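Local coordinates for CdnC (Chryseobacterium gregarium DSM 19109, PDB 7MGV), which probably uses ATP to install omega-ester macrocycles in a ribosomally made precursor peptide, as an ATP-grasp ligase of the graspetide family, at residues 26-29 with 30-34; 331-334 with 335-339. All blocks are in the same frame, centred on the assembly; numbering follows the deposited sequence.

Overall arrangement
Contacts 1 and 2 are both local, each made by residues a few positions apart on one continuous piece of chain, yet they show how place in the fold sets chemistry. Contact 1 is a surface turn, where strand 22-28 gives way to the loop leading into helix 35-46; a weak backbone bond closes the turn, a histidine ring lies over it and a threonine hydroxyl bonds to a neighbouring loop. Contact 2 is largely buried: the first turns of helix 332-341, with four regular helical bonds and isoleucines against the sheet. Their centres are about 17 Å apart and their nearest atoms about 7 Å apart, without touching. Helix 35-46, which follows contact 1, is packed upon by side chains of both.

Contact 1: residues 26-29 with 30-34; sequences IITH and TADNF
The imidazole of His29 lies over the turn that follows it, with the backbone N of Asp32 on one face, 3.3 Å above the ring plane and displaced toward the rim. The N atoms of Thr30 and Ala31 approach the ring obliquely. Its CE1 meets the methyl CB of Ala31 at 3.4 Å, and NE2 comes equally near CB of Asp32. What folds the ring back in this way is the first torsion: CG sits between the backbone N and the carbonyl carbon (chi1 61°), and the imidazole is thereby carried above the chain ahead of it. The carboxylate of Asp32 is turned by 40° from the ring plane, and the two side chains cross at about a right angle. His29 NE2 and Asp32 OD2 remain 5.0 Å apart, too far for a salt bridge.

Beneath the ring the main chain closes on itself through a weak hydrogen bond from Asp32 N to His29 O, 3.3 Å long and bent to 126° at the hydrogen. Asp32 extends its CG anti to the backbone N, which brings OD2 back to the strand end, 3.2 Å from the methyl CG2 of Thr28. The same oxygen has a long, weak ion pair with Arg95. Thr30 directs its hydroxyl elsewhere, into a hydrogen bond with Asp56 in the loop after strand 48-54.

Thr28 ends an inner strand of the parallel sheet, between strands 48-54 and 91-94. The turn, of type I from its backbone angles at Thr30 and Ala31, begins the connection from strand 22-28 through helix 35-46 to the parallel neighbour 48-54, a beta-alpha-beta crossover within the MvdD-type pre-ATP-grasp domain.

Contact 2: residues 331-334 with 335-339; sequences NRIS and KSIAD
Ile333 and Ile337 meet on the closely packed side of this helix start, CG2 of the first 4.2 Å from CD1 of the second, one turn apart. Both side chains press on Val241 and Phe321, so the pair joins the helix to strand 234-241 and a neighbouring loop. Behind them Ile337 N donates to Ile333 O at 2.9 Å with an angle of 163° at the hydrogen. The same i to i+4 pattern of an alpha-helix starts with Lys335 N on Asn331 O, 3.1 Å, at the N-cap residue, and continues through Ser336 and Ala338. The buried hydroxyls are satisfied beyond the helix, Ser334 by Asp325 and Ser336 by Tyr246 and Asp244.

On the looser, partly exposed side, Arg332 and Lys335 run side by side. CB of Lys335 stands 4.1 Å above the centre of the guanidinium, and NH1 of Arg332 lies 3.8 Å from Lys335 CG. Bends at chi2 and chi3 fold the arginine back, and its NE is held by the carbonyl of Glu329. Replacing Arg332 with an alanine would probably leave that carbonyl without its mate and uncover the aliphatic chain of Lys335. The lysine's own charge is directed onward along the helix, where NZ forms a salt bridge of 2.5 Å with OD1 of Asp339, an oxygen that also accepts from Asn46.

Contact 1: residues 26-29 with 30-34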
ATOM      1  N   ILE A  26     -11.396  16.979   1.896  1.00 35.94           N
ATOM      2  CA  ILE A  26     -10.058  17.056   2.472  1.00 44.25           C
ATOM      3  C   ILE A  26      -9.986  16.103   3.654  1.00 50.39           C
ATOM      4  O   ILE A  26     -10.807  16.186   4.576  1.00 49.30           O
ATOM      5  CB  ILE A  26      -9.703  18.490   2.906  1.00 44.95           C
ATOM      6  CG1 ILE A  26      -9.652  19.422   1.693  1.00 41.98           C
ATOM      7  CG2 ILE A  26      -8.375  18.502   3.648  1.00 45.49           C
ATOM      8  CD1 ILE A  26      -9.156  20.814   2.017  1.00 37.32           C
ATOM      9  N   ILE A  27      -9.007  15.203   3.627  1.00 47.66           N
ATOM     10  CA  ILE A  27      -8.785  14.236   4.695  1.00 44.52           C
ATOM     11  C   ILE A  27      -7.658  14.752   5.581  1.00 50.11           C
ATOM     12  O   ILE A  27      -6.546  15.004   5.100  1.00 49.40           O
ATOM     13  CB  ILE A  27      -8.450  12.846   4.132  1.00 41.90           C
ATOM     14  CG1 ILE A  27      -9.422  12.474   3.010  1.00 39.83           C
ATOM     15  CG2 ILE A  27      -8.474  11.803   5.241  1.00 34.34           C
ATOM     16  CD1 ILE A  27     -10.834  12.214   3.481  1.00 42.44           C
ATOM     17  N   THR A  28      -7.939  14.900   6.870  1.00 53.21           N
ATOM     18  CA  THR A  28      -6.962  15.392   7.837  1.00 56.65           C
ATOM     19  C   THR A  28      -7.239  14.716   9.179  1.00 53.70           C
ATOM     20  O   THR A  28      -7.955  13.715   9.248  1.00 49.00           O
ATOM     21  CB  THR A  28      -7.022  16.927   7.947  1.00 64.03           C
ATOM     22  OG1 THR A  28      -8.382  17.365   7.839  1.00 70.27           O
ATOM     23  CG2 THR A  28      -6.182  17.587   6.866  1.00 65.91           C
ATOM     24  N   HIS A  29      -6.654  15.264  10.241  1.00 59.69           N
ATOM     25  CA  HIS A  29      -6.967  14.880  11.609  1.00 64.86           C
ATOM     26  C   HIS A  29      -7.226  16.146  12.417  1.00 67.47           C
ATOM     27  O   HIS A  29      -6.991  17.265  11.953  1.00 67.23           O
ATOM     28  CB  HIS A  29      -5.845  14.040  12.237  1.00 60.66           C
ATOM     29  CG  HIS A  29      -4.532  14.751  12.328  1.00 83.17           C
ATOM     30  ND1 HIS A  29      -4.005  15.191  13.524  1.00 94.76           N
ATOM     31  CD2 HIS A  29      -3.636  15.095  11.374  1.00 85.38           C
ATOM     32  CE1 HIS A  29      -2.841  15.775  13.301  1.00 91.48           C
ATOM     33  NE2 HIS A  29      -2.594  15.731  12.004  1.00 89.38           N
ATOM     34  N   THR A  30      -7.722  15.958  13.641  1.00 68.51           N
ATOM     35  CA  THR A  30      -8.171  17.095  14.440  1.00 71.15           C
ATOM     36  C   THR A  30      -7.027  18.027  14.820  1.00 76.53           C
ATOM     37  O   THR A  30      -7.229  19.244  14.906  1.00 76.71           O
ATOM     38  CB  THR A  30      -8.884  16.607  15.700  1.00 64.63           C
ATOM     39  OG1 THR A  30      -8.021  15.724  16.426  1.00 65.31           O
ATOM     40  CG2 THR A  30     -10.165  15.876  15.334  1.00 60.26           C
ATOM     41  N   ALA A  31      -5.828  17.490  15.053  1.00 73.17           N
ATOM     42  CA  ALA A  31      -4.733  18.342  15.503  1.00 80.79           C
ATOM     43  C   ALA A  31      -4.213  19.235  14.383  1.00 86.52           C
ATOM     44  O   ALA A  31      -3.726  20.339  14.651  1.00 90.53           O
ATOM     45  CB  ALA A  31      -3.603  17.494  16.086  1.00 85.66           C
ATOM     46  N   ASP A  32      -4.303  18.786  13.131  1.00 84.27           N
ATOM     47  CA  ASP A  32      -3.910  19.610  11.988  1.00 78.49           C
ATOM     48  C   ASP A  32      -5.097  20.477  11.592  1.00 78.80           C
ATOM     49  O   ASP A  32      -6.040  20.011  10.948  1.00 86.59           O
ATOM     50  CB  ASP A  32      -3.442  18.753  10.817  1.00 91.59           C
ATOM     51  CG  ASP A  32      -3.344  19.545   9.519  1.00 90.63           C
ATOM     52  OD1 ASP A  32      -2.774  20.658   9.538  1.00 86.86           O
ATOM     53  OD2 ASP A  32      -3.838  19.055   8.481  1.00 85.28           O
ATOM     54  N   ASN A  33      -5.049  21.746  11.990  1.00 75.10           N
ATOM     55  CA  ASN A  33      -6.032  22.735  11.579  1.00 79.08           C
ATOM     56  C   ASN A  33      -5.375  23.993  11.034  1.00 84.78           C
ATOM     57  O   ASN A  33      -6.081  24.957  10.721  1.00 90.48           O
ATOM     58  CB  ASN A  33      -6.943  23.106  12.759  1.00 78.07           C
ATOM     59  CG  ASN A  33      -8.318  23.589  12.323  1.00 83.94           C
ATOM     60  OD1 ASN A  33      -9.320  23.319  12.988  1.00 76.13           O
ATOM     61  ND2 ASN A  33      -8.373  24.314  11.212  1.00 89.29           N
ATOM     62  N   PHE A  34      -4.051  24.012  10.906  1.00 73.76           N
ATOM     63  CA  PHE A  34      -3.307  25.248  10.709  1.00 72.23           C
ATOM     64  C   PHE A  34      -2.840  25.406   9.270  1.00 84.02           C
ATOM     65  O   PHE A  34      -3.102  26.435   8.642  1.00 88.70           O
ATOM     66  CB  PHE A  34      -2.104  25.304  11.670  1.00 77.27           C
ATOM     67  CG  PHE A  34      -2.351  24.663  13.023  1.00 76.99           C
ATOM     68  CD1 PHE A  34      -3.587  24.739  13.649  1.00 70.45           C
ATOM     69  CD2 PHE A  34      -1.328  23.984  13.669  1.00 73.15           C
ATOM     70  CE1 PHE A  34      -3.809  24.133  14.866  1.00 77.57           C
ATOM     71  CE2 PHE A  34      -1.544  23.390  14.905  1.00 78.49           C
ATOM     72  CZ  PHE A  34      -2.784  23.470  15.504  1.00 73.74           C
TER

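Contact 2: residues 331-334 with 335-339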
ATOM      1  N   ASN A 331       1.510  32.941   1.836  1.00 71.78           N
ATOM      2  CA  ASN A 331       1.265  31.503   1.716  1.00 66.92           C
ATOM      3  C   ASN A 331       1.040  31.092   0.256  1.00 63.56           C
ATOM      4  O   ASN A 331      -0.045  30.671  -0.150  1.00 59.23           O
ATOM      5  CB  ASN A 331       0.083  31.089   2.599  1.00 70.09           C
ATOM      6  CG  ASN A 331       0.154  31.697   3.984  1.00 71.23           C
ATOM      7  OD1 ASN A 331      -0.458  32.731   4.252  1.00 72.98           O
ATOM      8  ND2 ASN A 331       0.909  31.062   4.871  1.00 70.21           N
ATOM      9  N   ARG A 332       2.112  31.231  -0.528  1.00 58.59           N
ATOM     10  CA  ARG A 332       2.033  30.902  -1.947  1.00 59.33           C
ATOM     11  C   ARG A 332       1.834  29.408  -2.185  1.00 57.70           C
ATOM     12  O   ARG A 332       1.176  29.026  -3.158  1.00 49.95           O
ATOM     13  CB  ARG A 332       3.286  31.394  -2.672  1.00 51.97           C
ATOM     14  CG  ARG A 332       3.318  32.899  -2.902  1.00 56.53           C
ATOM     15  CD  ARG A 332       2.107  33.371  -3.698  1.00 64.78           C
ATOM     16  NE  ARG A 332       1.052  33.900  -2.837  1.00 67.43           N
ATOM     17  CZ  ARG A 332      -0.157  34.251  -3.263  1.00 66.99           C
ATOM     18  NH1 ARG A 332      -0.471  34.131  -4.546  1.00 64.69           N
ATOM     19  NH2 ARG A 332      -1.052  34.722  -2.405  1.00 70.53           N
ATOM     20  N   ILE A 333       2.387  28.550  -1.324  1.00 57.50           N
ATOM     21  CA  ILE A 333       2.202  27.111  -1.502  1.00 54.40           C
ATOM     22  C   ILE A 333       0.757  26.719  -1.212  1.00 49.91           C
ATOM     23  O   ILE A 333       0.182  25.860  -1.893  1.00 50.48           O
ATOM     24  CB  ILE A 333       3.191  26.325  -0.621  1.00 49.53           C
ATOM     25  CG1 ILE A 333       4.626  26.772  -0.898  1.00 47.25           C
ATOM     26  CG2 ILE A 333       3.046  24.830  -0.858  1.00 45.50           C
ATOM     27  CD1 ILE A 333       5.659  26.074  -0.038  1.00 42.19           C
ATOM     28  N   SER A 334       0.148  27.339  -0.198  1.00 46.55           N
ATOM     29  CA  SER A 334      -1.263  27.087   0.077  1.00 50.33           C
ATOM     30  C   SER A 334      -2.133  27.539  -1.089  1.00 48.43           C
ATOM     31  O   SER A 334      -3.095  26.855  -1.458  1.00 51.90           O
ATOM     32  CB  SER A 334      -1.681  27.789   1.368  1.00 52.08           C
ATOM     33  OG  SER A 334      -0.932  27.313   2.471  1.00 54.49           O
ATOM     34  N   LYS A 335      -1.803  28.686  -1.686  1.00 46.00           N
ATOM     35  CA  LYS A 335      -2.526  29.143  -2.867  1.00 50.82           C
ATOM     36  C   LYS A 335      -2.340  28.177  -4.029  1.00 44.68           C
ATOM     37  O   LYS A 335      -3.278  27.912  -4.787  1.00 46.25           O
ATOM     38  CB  LYS A 335      -2.057  30.544  -3.257  1.00 57.09           C
ATOM     39  CG  LYS A 335      -2.695  31.088  -4.525  1.00 58.96           C
ATOM     40  CD  LYS A 335      -3.727  32.157  -4.207  1.00 64.28           C
ATOM     41  CE  LYS A 335      -4.540  32.525  -5.436  1.00 71.22           C
ATOM     42  NZ  LYS A 335      -5.357  31.378  -5.916  1.00 64.78           N
ATOM     43  N   SER A 336      -1.131  27.639  -4.191  1.00 41.14           N
ATOM     44  CA  SER A 336      -0.899  26.648  -5.235  1.00 43.87           C
ATOM     45  C   SER A 336      -1.783  25.427  -5.031  1.00 47.55           C
ATOM     46  O   SER A 336      -2.445  24.962  -5.969  1.00 45.64           O
ATOM     47  CB  SER A 336       0.582  26.257  -5.263  1.00 43.34           C
ATOM     48  OG  SER A 336       1.341  27.215  -5.972  1.00 49.34           O
ATOM     49  N   ILE A 337      -1.814  24.909  -3.799  1.00 37.11           N
ATOM     50  CA  ILE A 337      -2.622  23.728  -3.509  1.00 46.07           C
ATOM     51  C   ILE A 337      -4.102  24.015  -3.731  1.00 38.77           C
ATOM     52  O   ILE A 337      -4.836  23.177  -4.273  1.00 42.01           O
ATOM     53  CB  ILE A 337      -2.348  23.235  -2.077  1.00 32.87           C
ATOM     54  CG1 ILE A 337      -0.896  22.771  -1.956  1.00 39.62           C
ATOM     55  CG2 ILE A 337      -3.294  22.101  -1.698  1.00 36.60           C
ATOM     56  CD1 ILE A 337      -0.447  22.494  -0.552  1.00 42.42           C
ATOM     57  N   ALA A 338      -4.563  25.201  -3.332  1.00 43.72           N
ATOM     58  CA  ALA A 338      -5.967  25.552  -3.520  1.00 50.01           C
ATOM     59  C   ALA A 338      -6.322  25.640  -5.001  1.00 48.50           C
ATOM     60  O   ALA A 338      -7.348  25.104  -5.438  1.00 47.97           O
ATOM     61  CB  ALA A 338      -6.274  26.871  -2.814  1.00 52.71           C
ATOM     62  N   ASP A 339      -5.483  26.317  -5.789  1.00 42.45           N
ATOM     63  CA  ASP A 339      -5.727  26.407  -7.225  1.00 48.06           C
ATOM     64  C   ASP A 339      -5.719  25.029  -7.871  1.00 54.12           C
ATOM     65  O   ASP A 339      -6.495  24.762  -8.796  1.00 48.78           O
ATOM     66  CB  ASP A 339      -4.683  27.311  -7.880  1.00 43.54           C
ATOM     67  CG  ASP A 339      -4.854  28.769  -7.503  1.00 53.56           C
ATOM     68  OD1 ASP A 339      -5.857  29.102  -6.839  1.00 49.05           O
ATOM     69  OD2 ASP A 339      -3.983  29.582  -7.873  1.00 66.17           O
TER